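Stress-induced protein 1 (Caenorhabditis elegans, PDB 4YE0) is a small heat shock protein that probably binds unfolding proteins as a molecular chaperone, here represented by its alpha-crystallin domain. Local coordinates at residues L27-H41 and R53-L67. Residues are numbered along the deposited sequence; the frame is centred on the assembly and turned at random.
Sequences LKVNLEGHVLTIEGH and RSFTRQFTLPKDVDL. With SO4 (sulfate ion), chain C; SO4 (sulfate ion), chain D.
Phe55 lies flat beneath Gly40 in the hairpin formed by strands 35-45 and 49-60 of the alpha-crystallin domain, a beta-sandwich, and the pair is an example of an aromatic ring packed on a glycine directly across an antiparallel strand pair. Phe55 CG sits between its backbone N and carbonyl carbon (chi1 88°), which swings the ring across to the neighbouring strand. Gly40 N gives its hydrogen to Phe55 O in this hydrogen-bonded pair, and the ring packs against the same stretch of backbone, with Phe55 CE1 3.8 Å from Gly40 N. Ile38 CG2 closes on Phe55 CZ at 3.8 Å, while Leu27 CD2 reaches CE1 from the next strand; beyond the segments, Phe22 meets Phe55 edge-to-face. An alanine in place of Phe55 would probably open a gap under Gly40 and deprive Ile38 CG2 and Leu27 CD2 of their aromatic partner.

The same inward face continues with Phe59, whose side chain runs alongside that of Leu36 in the same direction, CE1 3.5 Å from Leu36 CD2; Ile38 CD1 touches its CZ, and Val15 of the facing sheet packs on the ring. The other face carries Val35 CG1 against the extended chain of Gln58, and Glu39 CG against Thr56 CG2. Residues 53-58 of strand 49-60 also pair antiparallel with a strand of the second subunit, extending the sheet across the dimer.

Past the strand's end, Leu61 N donates a 2.8 Å hydrogen bond to His34 O, beside the turn Glu32 to Val35. There Leu67 CD1 sits over one face of the His34 imidazole, a CH-pi contact 4.1 Å from the centroid and 7° off the ring normal.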
ATOM      1  N   LEU A  27       6.195   9.282  -5.756  1.00 38.62           N
ATOM      2  CA  LEU A  27       4.837   9.593  -6.169  1.00 36.56           C
ATOM      3  C   LEU A  27       4.787  10.273  -7.524  1.00 39.03           C
ATOM      4  O   LEU A  27       5.648  11.084  -7.858  1.00 43.95           O
ATOM      5  CB  LEU A  27       4.162  10.469  -5.119  1.00 36.26           C
ATOM      6  CG  LEU A  27       3.887   9.724  -3.815  1.00 35.93           C
ATOM      7  CD1 LEU A  27       3.718  10.712  -2.675  1.00 38.39           C
ATOM      8  CD2 LEU A  27       2.664   8.817  -3.942  1.00 34.75           C
ATOM      9  N   LYS A  28       3.764   9.917  -8.294  1.00 40.43           N
ATOM     10  CA  LYS A  28       3.512  10.473  -9.616  1.00 37.73           C
ATOM     11  C   LYS A  28       2.077  10.953  -9.682  1.00 29.04           C
ATOM     12  O   LYS A  28       1.166  10.259  -9.231  1.00 31.17           O
ATOM     13  CB  LYS A  28       3.700   9.398 -10.693  1.00 47.08           C
ATOM     14  CG  LYS A  28       5.061   9.387 -11.365  1.00 57.61           C
ATOM     15  CD  LYS A  28       4.990   8.710 -12.729  1.00 67.16           C
ATOM     16  CE  LYS A  28       6.271   8.907 -13.526  1.00 73.43           C
ATOM     17  NZ  LYS A  28       7.376   8.027 -13.053  1.00 78.12           N
ATOM     18  N   VAL A  29       1.877  12.134 -10.254  1.00 30.15           N
ATOM     19  CA  VAL A  29       0.542  12.614 -10.571  1.00 32.54           C
ATOM     20  C   VAL A  29       0.532  12.991 -12.045  1.00 32.97           C
ATOM     21  O   VAL A  29       1.321  13.827 -12.487  1.00 32.54           O
ATOM     22  CB  VAL A  29       0.134  13.826  -9.713  1.00 30.74           C
ATOM     23  CG1 VAL A  29      -1.272  14.277 -10.089  1.00 29.95           C
ATOM     24  CG2 VAL A  29       0.202  13.468  -8.236  1.00 28.02           C
ATOM     25  N   ASN A  30      -0.359  12.355 -12.795  1.00 32.48           N
ATOM     26  CA  ASN A  30      -0.461  12.577 -14.223  1.00 33.29           C
ATOM     27  C   ASN A  30      -1.883  12.935 -14.622  1.00 29.25           C
ATOM     28  O   ASN A  30      -2.847  12.460 -14.019  1.00 32.36           O
ATOM     29  CB  ASN A  30       0.015  11.334 -14.982  1.00 36.47           C
ATOM     30  CG  ASN A  30       1.507  11.096 -14.831  1.00 37.29           C
ATOM     31  OD1 ASN A  30       1.933  10.101 -14.249  1.00 47.34           O
ATOM     32  ND2 ASN A  30       2.310  12.012 -15.350  1.00 35.35           N
ATOM     33  N   LEU A  31      -1.996  13.799 -15.626  1.00 26.14           N
ATOM     34  CA  LEU A  31      -3.267  14.160 -16.222  1.00 28.99           C
ATOM     35  C   LEU A  31      -3.266  13.774 -17.700  1.00 32.55           C
ATOM     36  O   LEU A  31      -2.306  14.043 -18.421  1.00 29.47           O
ATOM     37  CB  LEU A  31      -3.506  15.656 -16.097  1.00 32.02           C
ATOM     38  CG  LEU A  31      -4.815  16.200 -16.664  1.00 33.00           C
ATOM     39  CD1 LEU A  31      -6.009  15.541 -15.990  1.00 34.37           C
ATOM     40  CD2 LEU A  31      -4.858  17.706 -16.467  1.00 34.86           C
ATOM     41  N   GLU A  32      -4.360  13.158 -18.133  1.00 32.93           N
ATOM     42  CA  GLU A  32      -4.513  12.699 -19.503  1.00 36.93           C
ATOM     43  C   GLU A  32      -5.943  13.002 -19.922  1.00 33.09           C
ATOM     44  O   GLU A  32      -6.866  12.304 -19.528  1.00 31.28           O
ATOM     45  CB  GLU A  32      -4.216  11.203 -19.559  1.00 43.84           C
ATOM     46  CG  GLU A  32      -3.782  10.682 -20.913  1.00 52.57           C
ATOM     47  CD  GLU A  32      -3.521   9.186 -20.888  1.00 61.22           C
ATOM     48  OE1 GLU A  32      -3.464   8.574 -21.973  1.00 64.11           O
ATOM     49  OE2 GLU A  32      -3.380   8.618 -19.783  1.00 63.23           O
ATOM     50  N   GLY A  33      -6.130  14.072 -20.688  1.00 40.26           N
ATOM     51  CA  GLY A  33      -7.469  14.622 -20.908  1.00 46.72           C
ATOM     52  C   GLY A  33      -8.048  15.059 -19.570  1.00 47.56           C
ATOM     53  O   GLY A  33      -7.470  15.906 -18.889  1.00 53.51           O
ATOM     54  N   HIS A  34      -9.170  14.460 -19.180  1.00 46.78           N
ATOM     55  CA  HIS A  34      -9.788  14.714 -17.874  1.00 43.66           C
ATOM     56  C   HIS A  34      -9.470  13.620 -16.854  1.00 38.67           C
ATOM     57  O   HIS A  34      -9.995  13.639 -15.739  1.00 40.60           O
ATOM     58  CB  HIS A  34     -11.309  14.845 -18.027  1.00 47.18           C
ATOM     59  CG  HIS A  34     -11.761  16.218 -18.411  1.00 48.92           C
ATOM     60  ND1 HIS A  34     -12.187  17.147 -17.484  1.00 54.22           N
ATOM     61  CD2 HIS A  34     -11.856  16.820 -19.618  1.00 49.93           C
ATOM     62  CE1 HIS A  34     -12.520  18.264 -18.108  1.00 56.94           C
ATOM     63  NE2 HIS A  34     -12.329  18.091 -19.404  1.00 56.19           N
ATOM     64  N   VAL A  35      -8.614  12.672 -17.228  1.00 36.89           N
ATOM     65  CA  VAL A  35      -8.310  11.538 -16.361  1.00 36.40           C
ATOM     66  C   VAL A  35      -7.066  11.815 -15.506  1.00 33.60           C
ATOM     67  O   VAL A  35      -5.971  12.042 -16.018  1.00 26.40           O
ATOM     68  CB  VAL A  35      -8.164  10.231 -17.168  1.00 42.39           C
ATOM     69  CG1 VAL A  35      -7.791   9.068 -16.256  1.00 41.65           C
ATOM     70  CG2 VAL A  35      -9.468   9.931 -17.903  1.00 47.70           C
ATOM     71  N   LEU A  36      -7.272  11.798 -14.193  1.00 33.07           N
ATOM     72  CA  LEU A  36      -6.230  12.060 -13.223  1.00 31.44           C
ATOM     73  C   LEU A  36      -5.765  10.751 -12.589  1.00 27.70           C
ATOM     74  O   LEU A  36      -6.573   9.993 -12.047  1.00 34.05           O
ATOM     75  CB  LEU A  36      -6.773  13.003 -12.148  1.00 34.19           C
ATOM     76  CG  LEU A  36      -5.748  13.664 -11.234  1.00 37.12           C
ATOM     77  CD1 LEU A  36      -4.868  14.617 -12.020  1.00 37.19           C
ATOM     78  CD2 LEU A  36      -6.459  14.402 -10.114  1.00 41.82           C
ATOM     79  N   THR A  37      -4.464  10.500 -12.663  1.00 23.64           N
ATOM     80  CA  THR A  37      -3.845   9.282 -12.162  1.00 27.80           C
ATOM     81  C   THR A  37      -2.802   9.611 -11.100  1.00 31.81           C
ATOM     82  O   THR A  37      -1.873  10.370 -11.363  1.00 31.93           O
ATOM     83  CB  THR A  37      -3.153   8.531 -13.319  1.00 31.60           C
ATOM     84  OG1 THR A  37      -4.115   8.244 -14.342  1.00 36.70           O
ATOM     85  CG2 THR A  37      -2.534   7.230 -12.840  1.00 37.73           C
ATOM     86  N   ILE A  38      -2.961   9.040  -9.906  1.00 36.31           N
ATOM     87  CA  ILE A  38      -1.971   9.166  -8.841  1.00 37.28           C
ATOM     88  C   ILE A  38      -1.359   7.801  -8.567  1.00 33.69           C
ATOM     89  O   ILE A  38      -2.080   6.838  -8.299  1.00 39.27           O
ATOM     90  CB  ILE A  38      -2.585   9.694  -7.531  1.00 40.75           C
ATOM     91  CG1 ILE A  38      -3.309  11.023  -7.774  1.00 43.58           C
ATOM     92  CG2 ILE A  38      -1.507   9.843  -6.467  1.00 40.94           C
ATOM     93  CD1 ILE A  38      -4.782  10.874  -8.087  1.00 43.76           C
ATOM     94  N   GLU A  39      -0.031   7.737  -8.611  1.00 30.58           N
ATOM     95  CA  GLU A  39       0.708   6.490  -8.446  1.00 34.05           C
ATOM     96  C   GLU A  39       1.794   6.619  -7.390  1.00 35.50           C
ATOM     97  O   GLU A  39       2.454   7.651  -7.286  1.00 37.65           O
ATOM     98  CB  GLU A  39       1.369   6.084  -9.767  1.00 39.02           C
ATOM     99  CG  GLU A  39       0.426   5.421 -10.750  1.00 48.21           C
ATOM    100  CD  GLU A  39       1.125   4.966 -12.018  1.00 58.66           C
ATOM    101  OE1 GLU A  39       2.246   4.420 -11.932  1.00 61.84           O
ATOM    102  OE2 GLU A  39       0.544   5.148 -13.107  1.00 67.45           O
ATOM    103  N   GLY A  40       1.980   5.550  -6.628  1.00 37.57           N
ATOM    104  CA  GLY A  40       3.068   5.449  -5.667  1.00 39.83           C
ATOM    105  C   GLY A  40       3.779   4.125  -5.852  1.00 40.23           C
ATOM    106  O   GLY A  40       3.130   3.088  -5.992  1.00 38.40           O
ATOM    107  N   HIS A  41       5.107   4.154  -5.881  1.00 40.50           N
ATOM    108  CA  HIS A  41       5.896   2.930  -5.935  1.00 44.59           C
ATOM    109  C   HIS A  41       7.088   3.012  -4.996  1.00 47.26           C
ATOM    110  O   HIS A  41       7.958   3.874  -5.147  1.00 47.07           O
ATOM    111  CB  HIS A  41       6.365   2.620  -7.356  1.00 49.81           C
ATOM    112  CG  HIS A  41       7.034   1.285  -7.484  1.00 60.63           C
ATOM    113  ND1 HIS A  41       8.136   1.071  -8.285  1.00 63.42           N
ATOM    114  CD2 HIS A  41       6.770   0.099  -6.888  1.00 65.47           C
ATOM    115  CE1 HIS A  41       8.509  -0.192  -8.189  1.00 62.87           C
ATOM    116  NE2 HIS A  41       7.697  -0.804  -7.347  1.00 66.50           N
ATOM    117  N   ARG A  53       5.952  -1.847  -2.306  1.00 40.95           N
ATOM    118  CA  ARG A  53       4.613  -1.290  -2.115  1.00 43.02           C
ATOM    119  C   ARG A  53       4.232  -0.500  -3.345  1.00 40.11           C
ATOM    120  O   ARG A  53       5.089   0.065  -4.016  1.00 41.31           O
ATOM    121  CB  ARG A  53       4.576  -0.324  -0.936  1.00 49.67           C
ATOM    122  CG  ARG A  53       4.521  -0.962   0.432  1.00 54.23           C
ATOM    123  CD  ARG A  53       4.155   0.082   1.478  1.00 57.36           C
ATOM    124  NE  ARG A  53       5.148   1.147   1.610  1.00 54.40           N
ATOM    125  CZ  ARG A  53       6.318   1.016   2.233  1.00 52.24           C
ATOM    126  NH1 ARG A  53       6.680  -0.143   2.769  1.00 56.27           N
ATOM    127  NH2 ARG A  53       7.149   2.048   2.313  1.00 46.12           N
ATOM    128  N   SER A  54       2.934  -0.427  -3.605  1.00 41.54           N
ATOM    129  CA  SER A  54       2.428   0.208  -4.807  1.00 43.31           C
ATOM    130  C   SER A  54       0.979   0.593  -4.629  1.00 41.52           C
ATOM    131  O   SER A  54       0.237  -0.066  -3.895  1.00 44.20           O
ATOM    132  CB  SER A  54       2.530  -0.749  -5.995  1.00 49.83           C
ATOM    133  OG  SER A  54       3.849  -0.814  -6.493  1.00 58.03           O
ATOM    134  N   PHE A  55       0.581   1.662  -5.304  1.00 41.85           N
ATOM    135  CA  PHE A  55      -0.829   1.949  -5.495  1.00 42.11           C
ATOM    136  C   PHE A  55      -1.020   2.801  -6.740  1.00 41.62           C
ATOM    137  O   PHE A  55      -0.113   3.517  -7.170  1.00 41.45           O
ATOM    138  CB  PHE A  55      -1.456   2.612  -4.256  1.00 41.59           C
ATOM    139  CG  PHE A  55      -1.339   4.110  -4.230  1.00 45.69           C
ATOM    140  CD1 PHE A  55      -0.263   4.725  -3.601  1.00 43.64           C
ATOM    141  CD2 PHE A  55      -2.315   4.909  -4.817  1.00 48.11           C
ATOM    142  CE1 PHE A  55      -0.157   6.106  -3.571  1.00 44.55           C
ATOM    143  CE2 PHE A  55      -2.211   6.290  -4.791  1.00 48.74           C
ATOM    144  CZ  PHE A  55      -1.130   6.890  -4.165  1.00 45.04           C
ATOM    145  N   THR A  56      -2.203   2.683  -7.327  1.00 42.58           N
ATOM    146  CA  THR A  56      -2.604   3.511  -8.444  1.00 41.35           C
ATOM    147  C   THR A  56      -4.052   3.908  -8.211  1.00 42.26           C
ATOM    148  O   THR A  56      -4.917   3.051  -8.032  1.00 47.95           O
ATOM    149  CB  THR A  56      -2.463   2.761  -9.780  1.00 43.02           C
ATOM    150  OG1 THR A  56      -1.147   2.212  -9.881  1.00 41.93           O
ATOM    151  CG2 THR A  56      -2.712   3.698 -10.964  1.00 40.76           C
ATOM    152  N   ARG A  57      -4.303   5.211  -8.181  1.00 42.33           N
ATOM    153  CA  ARG A  57      -5.648   5.743  -8.018  1.00 42.41           C
ATOM    154  C   ARG A  57      -5.944   6.589  -9.239  1.00 39.57           C
ATOM    155  O   ARG A  57      -5.138   7.431  -9.631  1.00 36.84           O
ATOM    156  CB  ARG A  57      -5.738   6.594  -6.754  1.00 48.18           C
ATOM    157  CG  ARG A  57      -7.092   7.249  -6.513  1.00 55.43           C
ATOM    158  CD  ARG A  57      -8.104   6.302  -5.886  1.00 61.99           C
ATOM    159  NE  ARG A  57      -7.655   5.769  -4.602  1.00 68.01           N
ATOM    160  CZ  ARG A  57      -8.370   4.949  -3.834  1.00 72.29           C
ATOM    161  NH1 ARG A  57      -7.866   4.513  -2.687  1.00 79.04           N
ATOM    162  NH2 ARG A  57      -9.587   4.563  -4.197  1.00 72.98           N
ATOM    163  N   GLN A  58      -7.101   6.357  -9.843  1.00 39.14           N
ATOM    164  CA  GLN A  58      -7.472   7.070 -11.047  1.00 38.94           C
ATOM    165  C   GLN A  58      -8.923   7.504 -10.984  1.00 38.20           C
ATOM    166  O   GLN A  58      -9.780   6.757 -10.520  1.00 45.60           O
ATOM    167  CB  GLN A  58      -7.225   6.182 -12.262  1.00 40.69           C
ATOM    168  CG  GLN A  58      -7.530   6.836 -13.593  1.00 44.74           C
ATOM    169  CD  GLN A  58      -7.139   5.948 -14.755  1.00 54.52           C
ATOM    170  OE1 GLN A  58      -5.954   5.751 -15.023  1.00 49.96           O
ATOM    171  NE2 GLN A  58      -8.133   5.395 -15.445  1.00 63.18           N
ATOM    172  N   PHE A  59      -9.191   8.724 -11.438  1.00 37.79           N
ATOM    173  CA  PHE A  59     -10.564   9.189 -11.604  1.00 41.56           C
ATOM    174  C   PHE A  59     -10.680  10.241 -12.691  1.00 39.01           C
ATOM    175  O   PHE A  59      -9.689  10.840 -13.117  1.00 41.39           O
ATOM    176  CB  PHE A  59     -11.152   9.706 -10.285  1.00 49.68           C
ATOM    177  CG  PHE A  59     -10.163  10.414  -9.417  1.00 53.20           C
ATOM    178  CD1 PHE A  59      -9.936  11.770  -9.570  1.00 58.36           C
ATOM    179  CD2 PHE A  59      -9.461   9.724  -8.440  1.00 61.50           C
ATOM    180  CE1 PHE A  59      -9.024  12.426  -8.767  1.00 59.56           C
ATOM    181  CE2 PHE A  59      -8.546  10.372  -7.632  1.00 62.64           C
ATOM    182  CZ  PHE A  59      -8.326  11.726  -7.798  1.00 61.52           C
ATOM    183  N   THR A  60     -11.908  10.435 -13.152  1.00 43.79           N
ATOM    184  CA  THR A  60     -12.199  11.369 -14.220  1.00 46.58           C
ATOM    185  C   THR A  60     -12.723  12.648 -13.594  1.00 46.00           C
ATOM    186  O   THR A  60     -13.713  12.627 -12.867  1.00 49.96           O
ATOM    187  CB  THR A  60     -13.245  10.794 -15.193  1.00 48.62           C
ATOM    188  OG1 THR A  60     -12.776   9.544 -15.717  1.00 55.25           O
ATOM    189  CG2 THR A  60     -13.505  11.756 -16.345  1.00 42.55           C
ATOM    190  N   LEU A  61     -12.028  13.750 -13.860  1.00 45.91           N
ATOM    191  CA  LEU A  61     -12.454  15.071 -13.414  1.00 42.44           C
ATOM    192  C   LEU A  61     -13.719  15.484 -14.153  1.00 47.10           C
ATOM    193  O   LEU A  61     -13.906  15.114 -15.316  1.00 49.88           O
ATOM    194  CB  LEU A  61     -11.356  16.108 -13.692  1.00 38.66           C
ATOM    195  CG  LEU A  61     -10.199  16.298 -12.701  1.00 39.74           C
ATOM    196  CD1 LEU A  61     -10.130  15.238 -11.610  1.00 42.35           C
ATOM    197  CD2 LEU A  61      -8.877  16.384 -13.451  1.00 40.79           C
ATOM    198  N   PRO A  62     -14.601  16.242 -13.477  1.00 46.29           N
ATOM    199  CA  PRO A  62     -15.733  16.861 -14.161  1.00 45.71           C
ATOM    200  C   PRO A  62     -15.299  17.718 -15.348  1.00 49.05           C
ATOM    201  O   PRO A  62     -14.166  18.214 -15.382  1.00 47.14           O
ATOM    202  CB  PRO A  62     -16.362  17.739 -13.079  1.00 44.13           C
ATOM    203  CG  PRO A  62     -16.007  17.080 -11.792  1.00 43.41           C
ATOM    204  CD  PRO A  62     -14.709  16.351 -12.010  1.00 44.76           C
ATOM    205  N   LYS A  63     -16.210  17.889 -16.304  1.00 53.30           N
ATOM    206  CA  LYS A  63     -15.976  18.710 -17.498  1.00 57.78           C
ATOM    207  C   LYS A  63     -15.701  20.151 -17.060  1.00 52.59           C
ATOM    208  O   LYS A  63     -14.913  20.877 -17.672  1.00 53.69           O
ATOM    209  CB  LYS A  63     -17.205  18.669 -18.420  1.00 65.63           C
ATOM    210  CG  LYS A  63     -17.733  17.271 -18.747  1.00 76.18           C
ATOM    211  CD  LYS A  63     -19.144  17.313 -19.315  1.00 89.26           C
ATOM    212  CE  LYS A  63     -19.169  17.890 -20.721  1.00 97.41           C
ATOM    213  NZ  LYS A  63     -20.507  17.746 -21.366  1.00105.03           N
ATOM    214  N   ASP A  64     -16.377  20.520 -15.976  1.00 50.63           N
ATOM    215  CA  ASP A  64     -16.297  21.818 -15.304  1.00 56.46           C
ATOM    216  C   ASP A  64     -14.897  22.284 -14.844  1.00 52.89           C
ATOM    217  O   ASP A  64     -14.665  23.485 -14.684  1.00 50.44           O
ATOM    218  CB  ASP A  64     -17.213  21.733 -14.066  1.00 63.43           C
ATOM    219  CG  ASP A  64     -17.800  23.065 -13.654  1.00 68.43           C
ATOM    220  OD1 ASP A  64     -17.479  24.104 -14.267  1.00 75.47           O
ATOM    221  OD2 ASP A  64     -18.608  23.063 -12.699  1.00 73.49           O
ATOM    222  N   VAL A  65     -13.976  21.351 -14.611  1.00 48.95           N
ATOM    223  CA  VAL A  65     -12.707  21.685 -13.951  1.00 46.22           C
ATOM    224  C   VAL A  65     -11.759  22.476 -14.858  1.00 45.39           C
ATOM    225  O   VAL A  65     -11.587  22.155 -16.036  1.00 44.62           O
ATOM    226  CB  VAL A  65     -11.991  20.421 -13.415  1.00 46.65           C
ATOM    227  CG1 VAL A  65     -10.664  20.784 -12.760  1.00 44.43           C
ATOM    228  CG2 VAL A  65     -12.880  19.690 -12.418  1.00 46.78           C
ATOM    229  N   ASP A  66     -11.149  23.517 -14.295  1.00 44.59           N
ATOM    230  CA  ASP A  66     -10.145  24.305 -15.002  1.00 47.61           C
ATOM    231  C   ASP A  66      -8.796  23.596 -14.879  1.00 46.69           C
ATOM    232  O   ASP A  66      -8.079  23.764 -13.891  1.00 51.12           O
ATOM    233  CB  ASP A  66     -10.081  25.726 -14.425  1.00 53.14           C
ATOM    234  CG  ASP A  66      -9.039  26.595 -15.104  1.00 59.96           C
ATOM    235  OD1 ASP A  66      -8.571  26.251 -16.210  1.00 67.29           O
ATOM    236  OD2 ASP A  66      -8.684  27.638 -14.520  1.00 66.65           O
ATOM    237  N   LEU A  67      -8.457  22.809 -15.898  1.00 44.81           N
ATOM    238  CA  LEU A  67      -7.285  21.930 -15.858  1.00 42.43           C
ATOM    239  C   LEU A  67      -5.955  22.682 -15.886  1.00 38.90           C
ATOM    240  O   LEU A  67      -4.931  22.139 -15.485  1.00 44.68           O
ATOM    241  CB  LEU A  67      -7.328  20.924 -17.015  1.00 40.45           C
ATOM    242  CG  LEU A  67      -8.585  20.053 -17.146  1.00 41.61           C
ATOM    243  CD1 LEU A  67      -8.451  19.109 -18.327  1.00 43.59           C
ATOM    244  CD2 LEU A  67      -8.863  19.257 -15.886  1.00 39.63           C
TER
HETATM  245  S   SO4 C 901       9.991  -0.706   3.990  1.00 66.01           S
HETATM  246  O1  SO4 C 901      10.805   0.532   3.950  1.00 74.25           O
HETATM  247  O2  SO4 C 901       9.560  -1.044   2.618  1.00 67.89           O
HETATM  248  O3  SO4 C 901       8.799  -0.503   4.846  1.00 65.14           O
HETATM  249  O4  SO4 C 901      10.809  -1.818   4.529  1.00 55.51           O
HETATM  250  S   SO4 D 201     -10.396   1.246  -2.451  1.00 79.90           S
HETATM  251  O1  SO4 D 201     -10.984   2.520  -2.919  1.00 73.52           O
HETATM  252  O2  SO4 D 201     -11.441   0.196  -2.431  1.00 86.48           O
HETATM  253  O3  SO4 D 201      -9.844   1.426  -1.089  1.00 80.31           O
HETATM  254  O4  SO4 D 201      -9.315   0.833  -3.371  1.00 71.15           O